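Local atomic coordinates of (5-formylfuran-3-yl)methyl phosphate transaminase (PDB entry 2Z61), a protein that catalyses the pyridoxal phosphate-dependent transfer of an amino group from alanine to a furancarboxaldehyde phosphate, giving the precursor of the furan moiety of methanofuran. Residues Y350-S353 with Y354-K358; I279-F282 with D283-R286; V289-Y292 with V293-G297. One frame throughout, in Å; residues are numbered along the deposited sequence.

How the interactions relate
Along the chain, interaction 2 comes first, then interaction 3, then interaction 1; they run in series, with no nesting or crossing. Each lies within one unbroken stretch, turn to turn in 2 and 3, loop to first helical turn in 1, so no long loop is closed. Interactions 2 and 3 share helix 269-295, the first in its middle, the second at its C-terminal end. The chain then runs on by way of strand 308-309 and helix 317-328 to strand 346-349, the middle strand of a small antiparallel sheet, after which interaction 1 starts helix 354-368. There the two helices meet: Arg284 and Arg285 reach residues 350-354, while Val289 packs on Tyr350 and Ile357.

Interaction 1 (Y350-S353 with Y354-K358); sequences YANS and YENIK
The N-cap of helix 354-368 is built here, where the Ser353 hydroxyl reaches forward to Asn356 N, after the short loop that follows strand 346-349. Asn356 N donates to Ser353 OG at 3.1 Å, with an N-H...O angle of 155°, and so the first turn of the helix gains a side-chain acceptor in place of a missing carbonyl. The hydroxyl sits between the backbone N and the carbonyl carbon of its own residue (chi1 74°), which turns it over the helix end, although its modelled position is not fully certain. One step on, Ile357 N bonds to Ser353 O at 3.2 Å and starts the regular helical pattern.

Asn352 stands just before the cap and touches the helix with both backbone and side chain. Its OD1 lies 3.3 Å from Asn356 CB and also receives a weak bond from Ser353 N. The other branch, ND2, makes a hydrogen bond to the backbone carbonyl of His33, so the amide links the strand-to-helix loop to strand 32-33. Replaced by alanine, Asn352 would lose its amide, which is likely to leave His33 O without this donor and the loop before the cap less firmly tied.

The apolar side of the turn belongs to Ile357. Its CG1 branch, extended to CD1, reaches back to the loop: CD1 comes within 3.5 Å of Tyr350 CB and 3.1 Å of Asn352 O. The Tyr350 ring itself heads away from the turn, toward Phe282 and Arg286 on helix 269-295. A serine N-cap, with an isoleucine on the first turn folded back on the incoming loop, makes this a capped strand-to-helix junction at the last helix of the chain.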
ATOM      1  N   TYR A 350      -1.131 -18.867  19.444  1.00 29.12           N
ATOM      2  CA  TYR A 350      -1.780 -18.632  20.723  1.00 29.83           C
ATOM      3  C   TYR A 350      -2.207 -17.182  20.872  1.00 31.57           C
ATOM      4  O   TYR A 350      -2.212 -16.620  21.971  1.00 31.17           O
ATOM      5  CB  TYR A 350      -0.886 -19.079  21.890  1.00 28.17           C
ATOM      6  CG  TYR A 350       0.568 -18.663  21.822  1.00 29.38           C
ATOM      7  CD1 TYR A 350       0.992 -17.436  22.327  1.00 26.73           C
ATOM      8  CD2 TYR A 350       1.533 -19.530  21.308  1.00 26.85           C
ATOM      9  CE1 TYR A 350       2.343 -17.089  22.336  1.00 27.99           C
ATOM     10  CE2 TYR A 350       2.885 -19.190  21.306  1.00 26.39           C
ATOM     11  CZ  TYR A 350       3.281 -17.972  21.824  1.00 28.22           C
ATOM     12  OH  TYR A 350       4.617 -17.640  21.831  1.00 31.58           O
ATOM     13  N   ALA A 351      -2.569 -16.588  19.738  1.00 30.75           N
ATOM     14  CA  ALA A 351      -3.042 -15.218  19.684  1.00 31.66           C
ATOM     15  C   ALA A 351      -4.548 -15.275  19.906  1.00 33.52           C
ATOM     16  O   ALA A 351      -5.329 -14.656  19.181  1.00 35.02           O
ATOM     17  CB  ALA A 351      -2.732 -14.607  18.323  1.00 27.12           C
ATOM     18  N   ASN A 352      -4.950 -16.044  20.908  1.00 34.47           N
ATOM     19  CA  ASN A 352      -6.353 -16.185  21.241  1.00 33.71           C
ATOM     20  C   ASN A 352      -6.344 -16.158  22.772  1.00 33.98           C
ATOM     21  O   ASN A 352      -5.311 -16.431  23.384  1.00 33.64           O
ATOM     22  CB  ASN A 352      -6.879 -17.522  20.662  1.00 32.48           C
ATOM     23  CG  ASN A 352      -8.390 -17.573  20.587  1.00 34.72           C
ATOM     24  OD1 ASN A 352      -9.076 -17.065  21.472  1.00 34.02           O
ATOM     25  ND2 ASN A 352      -8.920 -18.201  19.539  1.00 34.15           N
ATOM     26  N   SER A 353      -7.467 -15.785  23.378  1.00 33.26           N
ATOM     27  CA  SER A 353      -7.658 -15.758  24.830  1.00 34.10           C
ATOM     28  C   SER A 353      -7.088 -17.034  25.458  1.00 34.16           C
ATOM     29  O   SER A 353      -7.156 -18.101  24.860  1.00 31.89           O
ATOM     30  CB  SER A 353      -9.207 -15.723  25.166  1.00 33.92           C
ATOM     31  OG  SER A 353      -9.949 -16.956  24.983  1.00 35.36           O
ATOM     32  N   TYR A 354      -6.610 -16.945  26.689  1.00 34.61           N
ATOM     33  CA  TYR A 354      -6.104 -18.130  27.375  1.00 38.33           C
ATOM     34  C   TYR A 354      -7.125 -19.290  27.461  1.00 40.28           C
ATOM     35  O   TYR A 354      -6.817 -20.437  27.132  1.00 41.28           O
ATOM     36  CB  TYR A 354      -5.699 -17.714  28.777  1.00 38.86           C
ATOM     37  CG  TYR A 354      -4.938 -18.761  29.544  1.00 41.48           C
ATOM     38  CD1 TYR A 354      -3.578 -18.973  29.310  1.00 41.95           C
ATOM     39  CD2 TYR A 354      -5.578 -19.558  30.493  1.00 42.52           C
ATOM     40  CE1 TYR A 354      -2.874 -19.956  30.005  1.00 43.84           C
ATOM     41  CE2 TYR A 354      -4.889 -20.543  31.190  1.00 44.20           C
ATOM     42  CZ  TYR A 354      -3.539 -20.736  30.943  1.00 45.50           C
ATOM     43  OH  TYR A 354      -2.855 -21.703  31.642  1.00 46.97           O
ATOM     44  N   GLU A 355      -8.332 -18.970  27.921  1.00 41.08           N
ATOM     45  CA  GLU A 355      -9.393 -19.965  28.060  1.00 43.71           C
ATOM     46  C   GLU A 355      -9.680 -20.705  26.754  1.00 43.71           C
ATOM     47  O   GLU A 355      -9.730 -21.935  26.734  1.00 43.88           O
ATOM     48  CB  GLU A 355     -10.668 -19.300  28.578  1.00 45.60           C
ATOM     49  CG  GLU A 355     -11.132 -18.135  27.730  1.00 54.13           C
ATOM     50  CD  GLU A 355     -12.344 -17.438  28.312  1.00 59.37           C
ATOM     51  OE1 GLU A 355     -13.395 -18.101  28.473  1.00 62.38           O
ATOM     52  OE2 GLU A 355     -12.243 -16.226  28.609  1.00 61.48           O
ATOM     53  N   ASN A 356      -9.869 -19.964  25.665  1.00 43.63           N
ATOM     54  CA  ASN A 356     -10.131 -20.585  24.371  1.00 42.79           C
ATOM     55  C   ASN A 356      -9.008 -21.552  24.000  1.00 41.84           C
ATOM     56  O   ASN A 356      -9.261 -22.631  23.464  1.00 41.48           O
ATOM     57  CB  ASN A 356     -10.273 -19.520  23.279  1.00 43.11           C
ATOM     58  CG  ASN A 356     -11.577 -18.744  23.382  1.00 45.90           C
ATOM     59  OD1 ASN A 356     -11.793 -17.764  22.663  1.00 46.45           O
ATOM     60  ND2 ASN A 356     -12.460 -19.185  24.269  1.00 47.36           N
ATOM     61  N   ILE A 357      -7.768 -21.168  24.287  1.00 40.75           N
ATOM     62  CA  ILE A 357      -6.629 -22.020  23.973  1.00 41.93           C
ATOM     63  C   ILE A 357      -6.663 -23.314  24.791  1.00 44.05           C
ATOM     64  O   ILE A 357      -6.340 -24.390  24.282  1.00 40.56           O
ATOM     65  CB  ILE A 357      -5.293 -21.276  24.230  1.00 42.51           C
ATOM     66  CG1 ILE A 357      -5.192 -20.060  23.301  1.00 41.27           C
ATOM     67  CG2 ILE A 357      -4.112 -22.213  23.985  1.00 40.38           C
ATOM     68  CD1 ILE A 357      -3.943 -19.226  23.504  1.00 41.31           C
ATOM     69  N   LYS A 358      -7.049 -23.207  26.060  1.00 47.44           N
ATOM     70  CA  LYS A 358      -7.127 -24.377  26.930  1.00 52.32           C
ATOM     71  C   LYS A 358      -8.104 -25.405  26.372  1.00 53.78           C
ATOM     72  O   LYS A 358      -7.744 -26.565  26.154  1.00 54.82           O
ATOM     73  CB  LYS A 358      -7.569 -23.977  28.335  1.00 55.87           C
ATOM     74  CG  LYS A 358      -7.858 -25.174  29.235  1.00 59.58           C
ATOM     75  CD  LYS A 358      -8.497 -24.760  30.551  1.00 63.07           C
ATOM     76  CE  LYS A 358      -7.504 -24.016  31.423  1.00 66.97           C
ATOM     77  NZ  LYS A 358      -6.414 -24.925  31.876  1.00 68.58           N
TER

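Interaction 2 (I279-F282 with D283-R286); sequences IKEF and DRRR
Glu281 faces two successive arginines, Arg284 and Arg285, and treats them differently: the first meets it directly, the second mostly by way of a water. Arg284 brings NH1 to within 2.6 Å of Glu281 OE1, a tight salt bridge with the oxygen at the edge of the guanidinium and the two flat groups turned 33° apart. The glutamate chain bends at chi2 (65°) and swings its carboxylate back toward the following turn, where both arginines can approach it.

Toward Arg285 the direct ion pair is long, 3.9 Å from Glu281 OE2 to Arg285 NE. A water bridges them, donating to Glu281 OE2 at 2.5 Å and accepting from Arg285 NH2 at 2.8 Å. Glu281 CG lies over one face of the guanidinium, 3.4 Å from Arg285 NE. Arg285 NH1 lies 3.4 Å from Phe282 CE2, with ring and guanidinium planes 83° apart. Beyond the helix, Arg285 NH2 forms a salt bridge with Asp40 and NH1 a weak hydrogen bond with Tyr350 O, while Arg284 makes a cation-pi contact with Tyr354.

Along the backbone, the N-H groups of Asp283, Arg284, Arg285 and Arg286 bond in turn to the carbonyls of Ile279, Lys280, Glu281 and Phe282. Farther round, Arg286 NE forms a salt bridge with Asp283 OD1 at 3.0 Å, the oxygen lying in the guanidinium plane, and Arg286 NH1 and NH2 go on to Pro303 O and Glu198.

Glu281 and Asp40 would both be expected to offset the charge of the buried Arg285. The nearby positive charges would likewise be expected to favour the ionised form of Glu281, and the water relays a hydrogen bond between Glu281 OE2 and Arg285 NH2 where the direct ion pair is long.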
ATOM      1  N   ILE A 279       2.927  -8.666  26.621  1.00 29.84           N
ATOM      2  CA  ILE A 279       3.996  -9.640  26.479  1.00 29.92           C
ATOM      3  C   ILE A 279       3.894 -10.730  27.546  1.00 31.36           C
ATOM      4  O   ILE A 279       4.100 -11.901  27.254  1.00 31.55           O
ATOM      5  CB  ILE A 279       5.390  -8.963  26.534  1.00 29.38           C
ATOM      6  CG1 ILE A 279       5.596  -8.121  25.269  1.00 29.73           C
ATOM      7  CG2 ILE A 279       6.489 -10.020  26.645  1.00 28.01           C
ATOM      8  CD1 ILE A 279       6.853  -7.284  25.263  1.00 31.25           C
ATOM      9  N   LYS A 280       3.564 -10.348  28.776  1.00 32.85           N
ATOM     10  CA  LYS A 280       3.424 -11.325  29.855  1.00 35.94           C
ATOM     11  C   LYS A 280       2.304 -12.324  29.558  1.00 35.13           C
ATOM     12  O   LYS A 280       2.471 -13.527  29.736  1.00 33.01           O
ATOM     13  CB  LYS A 280       3.129 -10.621  31.184  1.00 37.61           C
ATOM     14  CG  LYS A 280       4.342 -10.372  32.066  1.00 43.87           C
ATOM     15  CD  LYS A 280       5.407  -9.549  31.370  1.00 48.25           C
ATOM     16  CE  LYS A 280       6.561  -9.256  32.320  1.00 54.67           C
ATOM     17  NZ  LYS A 280       6.094  -8.586  33.573  1.00 55.97           N
ATOM     18  N   GLU A 281       1.158 -11.821  29.109  1.00 34.59           N
ATOM     19  CA  GLU A 281       0.031 -12.689  28.796  1.00 33.89           C
ATOM     20  C   GLU A 281       0.394 -13.693  27.701  1.00 31.78           C
ATOM     21  O   GLU A 281       0.078 -14.876  27.814  1.00 32.50           O
ATOM     22  CB  GLU A 281      -1.182 -11.851  28.366  1.00 36.36           C
ATOM     23  CG  GLU A 281      -2.377 -12.684  27.914  1.00 40.99           C
ATOM     24  CD  GLU A 281      -2.974 -13.531  29.029  1.00 45.35           C
ATOM     25  OE1 GLU A 281      -2.217 -14.082  29.856  1.00 45.72           O
ATOM     26  OE2 GLU A 281      -4.212 -13.654  29.068  1.00 48.21           O
ATOM     27  N   PHE A 282       1.055 -13.221  26.645  1.00 29.38           N
ATOM     28  CA  PHE A 282       1.459 -14.100  25.548  1.00 29.48           C
ATOM     29  C   PHE A 282       2.363 -15.217  26.065  1.00 30.32           C
ATOM     30  O   PHE A 282       2.259 -16.360  25.630  1.00 30.36           O
ATOM     31  CB  PHE A 282       2.209 -13.305  24.465  1.00 30.07           C
ATOM     32  CG  PHE A 282       1.325 -12.758  23.363  1.00 30.71           C
ATOM     33  CD1 PHE A 282       1.548 -11.489  22.846  1.00 33.67           C
ATOM     34  CD2 PHE A 282       0.304 -13.526  22.815  1.00 34.61           C
ATOM     35  CE1 PHE A 282       0.772 -10.993  21.801  1.00 35.97           C
ATOM     36  CE2 PHE A 282      -0.481 -13.041  21.766  1.00 33.19           C
ATOM     37  CZ  PHE A 282      -0.244 -11.771  21.260  1.00 34.18           C
ATOM     38  N   ASP A 283       3.255 -14.882  26.991  1.00 29.44           N
ATOM     39  CA  ASP A 283       4.177 -15.873  27.531  1.00 32.17           C
ATOM     40  C   ASP A 283       3.441 -16.918  28.367  1.00 32.66           C
ATOM     41  O   ASP A 283       3.795 -18.101  28.352  1.00 33.11           O
ATOM     42  CB  ASP A 283       5.263 -15.186  28.363  1.00 32.66           C
ATOM     43  CG  ASP A 283       6.334 -16.153  28.829  1.00 35.14           C
ATOM     44  OD1 ASP A 283       6.692 -17.061  28.052  1.00 35.84           O
ATOM     45  OD2 ASP A 283       6.832 -15.998  29.965  1.00 37.97           O
ATOM     46  N   ARG A 284       2.413 -16.486  29.094  1.00 31.44           N
ATOM     47  CA  ARG A 284       1.639 -17.419  29.902  1.00 34.77           C
ATOM     48  C   ARG A 284       0.976 -18.416  28.950  1.00 33.65           C
ATOM     49  O   ARG A 284       0.916 -19.616  29.222  1.00 32.51           O
ATOM     50  CB  ARG A 284       0.565 -16.679  30.703  1.00 37.80           C
ATOM     51  CG  ARG A 284      -0.036 -17.519  31.822  1.00 43.51           C
ATOM     52  CD  ARG A 284      -1.097 -16.757  32.599  1.00 48.43           C
ATOM     53  NE  ARG A 284      -2.410 -17.394  32.560  1.00 55.24           N
ATOM     54  CZ  ARG A 284      -3.501 -16.816  32.064  1.00 55.91           C
ATOM     55  NH1 ARG A 284      -3.435 -15.588  31.573  1.00 56.48           N
ATOM     56  NH2 ARG A 284      -4.656 -17.468  32.058  1.00 59.59           N
ATOM     57  N   ARG A 285       0.488 -17.905  27.824  1.00 30.07           N
ATOM     58  CA  ARG A 285      -0.163 -18.737  26.823  1.00 29.36           C
ATOM     59  C   ARG A 285       0.837 -19.691  26.176  1.00 31.72           C
ATOM     60  O   ARG A 285       0.558 -20.876  25.995  1.00 28.77           O
ATOM     61  CB  ARG A 285      -0.782 -17.853  25.749  1.00 30.91           C
ATOM     62  CG  ARG A 285      -1.781 -16.838  26.278  1.00 30.91           C
ATOM     63  CD  ARG A 285      -2.126 -15.847  25.191  1.00 31.00           C
ATOM     64  NE  ARG A 285      -3.263 -15.008  25.528  1.00 31.89           N
ATOM     65  CZ  ARG A 285      -3.763 -14.086  24.714  1.00 33.09           C
ATOM     66  NH1 ARG A 285      -3.211 -13.895  23.516  1.00 31.87           N
ATOM     67  NH2 ARG A 285      -4.813 -13.360  25.093  1.00 28.62           N
ATOM     68  N   ARG A 286       2.007 -19.165  25.825  1.00 29.48           N
ATOM     69  CA  ARG A 286       3.041 -19.972  25.188  1.00 30.96           C
ATOM     70  C   ARG A 286       3.410 -21.194  26.037  1.00 31.97           C
ATOM     71  O   ARG A 286       3.619 -22.296  25.508  1.00 29.41           O
ATOM     72  CB  ARG A 286       4.277 -19.104  24.937  1.00 29.11           C
ATOM     73  CG  ARG A 286       5.506 -19.874  24.525  1.00 28.95           C
ATOM     74  CD  ARG A 286       6.722 -18.969  24.509  1.00 31.70           C
ATOM     75  NE  ARG A 286       7.355 -18.930  25.823  1.00 35.53           N
ATOM     76  CZ  ARG A 286       8.490 -19.548  26.123  1.00 32.86           C
ATOM     77  NH1 ARG A 286       9.125 -20.264  25.204  1.00 32.95           N
ATOM     78  NH2 ARG A 286       8.996 -19.429  27.343  1.00 36.26           N
TER
HETATM   79  O   HOH W   1      -5.523 -14.786  27.335  1.00 50.20           O

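Interaction 3 (V289-Y292 with V293-G297); sequences VLKY and VKDFG
Tyr292 and Phe296, one helical turn apart, form the close-packed side of this helix end, whereas Lys291 and Asp295 make a looser pair on the solvent side. The edge of the tyrosine ring points to the face of the phenylalanine in an offset edge-to-face arrangement, with planes at 68° and centroids 5.9 Å apart. Tyr292 CD2 reaches Phe296 CZ at 3.7 Å, and Tyr292 CB adds an off-centre CH-pi contact to the same ring. Phe296 CG lies anti to its carbonyl carbon (chi1 -69°), which folds the ring back along the helix until Tyr292 O sits over its face. On the buried flank Val289 CG1 and Val293 CG2 touch at 4.0 Å.

The exposed side has a single polar contact between side chains. Lys291, bent at chi2 and chi4, sets NZ 3.2 Å from Asp295 OD2, a salt bridge to the oxygen's anti lone pair. Lys294 NZ comes no closer to Lys291 NZ than 5.9 Å.

Gly297 is the first residue to leave helical phi/psi, in a Schellman motif with positive phi (74°). Around the contact, Tyr292 packs on Leu361 and Glu362 and Phe296 on Lys365 and Leu368, so the aromatic pair lies along helix 354-368, while Val293 meets Trp298 and Val300 in the loop leading to strand 308-309.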
ATOM      1  N   VAL A 289       0.682 -23.845  25.905  1.00 35.70           N
ATOM      2  CA  VAL A 289       0.756 -24.582  24.647  1.00 35.40           C
ATOM      3  C   VAL A 289       1.908 -25.578  24.633  1.00 37.20           C
ATOM      4  O   VAL A 289       1.780 -26.678  24.088  1.00 36.40           O
ATOM      5  CB  VAL A 289       0.920 -23.623  23.437  1.00 34.43           C
ATOM      6  CG1 VAL A 289       1.273 -24.416  22.189  1.00 32.33           C
ATOM      7  CG2 VAL A 289      -0.368 -22.836  23.207  1.00 29.13           C
ATOM      8  N   LEU A 290       3.033 -25.192  25.227  1.00 39.00           N
ATOM      9  CA  LEU A 290       4.203 -26.061  25.262  1.00 42.16           C
ATOM     10  C   LEU A 290       4.007 -27.251  26.185  1.00 43.37           C
ATOM     11  O   LEU A 290       4.520 -28.337  25.918  1.00 42.20           O
ATOM     12  CB  LEU A 290       5.441 -25.276  25.692  1.00 40.25           C
ATOM     13  CG  LEU A 290       5.962 -24.278  24.658  1.00 38.58           C
ATOM     14  CD1 LEU A 290       7.123 -23.488  25.238  1.00 37.49           C
ATOM     15  CD2 LEU A 290       6.384 -25.027  23.408  1.00 37.92           C
ATOM     16  N   LYS A 291       3.268 -27.047  27.272  1.00 45.19           N
ATOM     17  CA  LYS A 291       3.013 -28.131  28.208  1.00 48.18           C
ATOM     18  C   LYS A 291       2.269 -29.257  27.498  1.00 47.22           C
ATOM     19  O   LYS A 291       2.657 -30.421  27.603  1.00 46.85           O
ATOM     20  CB  LYS A 291       2.200 -27.630  29.410  1.00 50.68           C
ATOM     21  CG  LYS A 291       1.952 -28.691  30.489  1.00 57.22           C
ATOM     22  CD  LYS A 291       0.927 -29.733  30.037  1.00 61.68           C
ATOM     23  CE  LYS A 291       0.910 -30.969  30.934  1.00 64.89           C
ATOM     24  NZ  LYS A 291       2.011 -31.924  30.612  1.00 65.94           N
ATOM     25  N   TYR A 292       1.204 -28.910  26.776  1.00 46.51           N
ATOM     26  CA  TYR A 292       0.419 -29.914  26.059  1.00 47.95           C
ATOM     27  C   TYR A 292       1.196 -30.561  24.921  1.00 48.47           C
ATOM     28  O   TYR A 292       1.131 -31.774  24.731  1.00 47.02           O
ATOM     29  CB  TYR A 292      -0.872 -29.307  25.503  1.00 49.47           C
ATOM     30  CG  TYR A 292      -1.982 -29.156  26.523  1.00 52.32           C
ATOM     31  CD1 TYR A 292      -1.849 -28.287  27.607  1.00 53.39           C
ATOM     32  CD2 TYR A 292      -3.175 -29.871  26.393  1.00 52.82           C
ATOM     33  CE1 TYR A 292      -2.880 -28.132  28.539  1.00 54.17           C
ATOM     34  CE2 TYR A 292      -4.213 -29.722  27.315  1.00 53.03           C
ATOM     35  CZ  TYR A 292      -4.058 -28.852  28.382  1.00 54.91           C
ATOM     36  OH  TYR A 292      -5.083 -28.689  29.288  1.00 54.53           O
ATOM     37  N   VAL A 293       1.923 -29.746  24.162  1.00 48.37           N
ATOM     38  CA  VAL A 293       2.709 -30.250  23.046  1.00 48.58           C
ATOM     39  C   VAL A 293       3.667 -31.352  23.497  1.00 49.41           C
ATOM     40  O   VAL A 293       3.804 -32.374  22.830  1.00 46.89           O
ATOM     41  CB  VAL A 293       3.502 -29.103  22.374  1.00 49.31           C
ATOM     42  CG1 VAL A 293       4.496 -29.658  21.364  1.00 48.91           C
ATOM     43  CG2 VAL A 293       2.535 -28.157  21.680  1.00 49.20           C
ATOM     44  N   LYS A 294       4.324 -31.146  24.633  1.00 51.12           N
ATOM     45  CA  LYS A 294       5.258 -32.143  25.144  1.00 54.83           C
ATOM     46  C   LYS A 294       4.454 -33.348  25.616  1.00 55.48           C
ATOM     47  O   LYS A 294       4.895 -34.492  25.509  1.00 55.19           O
ATOM     48  CB  LYS A 294       6.069 -31.567  26.307  1.00 54.65           C
ATOM     49  CG  LYS A 294       7.229 -32.446  26.740  1.00 58.94           C
ATOM     50  CD  LYS A 294       7.973 -31.854  27.925  1.00 61.89           C
ATOM     51  CE  LYS A 294       7.112 -31.860  29.184  1.00 65.53           C
ATOM     52  NZ  LYS A 294       7.896 -31.486  30.397  1.00 66.48           N
ATOM     53  N   ASP A 295       3.264 -33.070  26.133  1.00 57.38           N
ATOM     54  CA  ASP A 295       2.364 -34.103  26.619  1.00 58.33           C
ATOM     55  C   ASP A 295       1.892 -34.928  25.420  1.00 58.14           C
ATOM     56  O   ASP A 295       1.823 -36.153  25.479  1.00 59.94           O
ATOM     57  CB  ASP A 295       1.176 -33.440  27.316  1.00 60.70           C
ATOM     58  CG  ASP A 295       0.316 -34.422  28.074  1.00 64.09           C
ATOM     59  OD1 ASP A 295      -0.337 -35.265  27.425  1.00 65.61           O
ATOM     60  OD2 ASP A 295       0.293 -34.346  29.321  1.00 65.31           O
ATOM     61  N   PHE A 296       1.584 -34.239  24.327  1.00 56.88           N
ATOM     62  CA  PHE A 296       1.124 -34.874  23.098  1.00 56.03           C
ATOM     63  C   PHE A 296       2.234 -35.688  22.441  1.00 54.62           C
ATOM     64  O   PHE A 296       2.007 -36.371  21.443  1.00 52.96           O
ATOM     65  CB  PHE A 296       0.638 -33.807  22.105  1.00 56.90           C
ATOM     66  CG  PHE A 296      -0.631 -33.108  22.519  1.00 55.37           C
ATOM     67  CD1 PHE A 296      -0.869 -31.797  22.123  1.00 55.06           C
ATOM     68  CD2 PHE A 296      -1.601 -33.764  23.276  1.00 56.37           C
ATOM     69  CE1 PHE A 296      -2.051 -31.149  22.472  1.00 54.05           C
ATOM     70  CE2 PHE A 296      -2.789 -33.121  23.630  1.00 55.23           C
ATOM     71  CZ  PHE A 296      -3.014 -31.812  23.226  1.00 55.34           C
ATOM     72  N   GLY A 297       3.437 -35.606  22.995  1.00 53.98           N
ATOM     73  CA  GLY A 297       4.550 -36.338  22.419  1.00 52.84           C
ATOM     74  C   GLY A 297       5.050 -35.710  21.130  1.00 53.66           C
ATOM     75  O   GLY A 297       5.752 -36.360  20.350  1.00 52.74           O
TER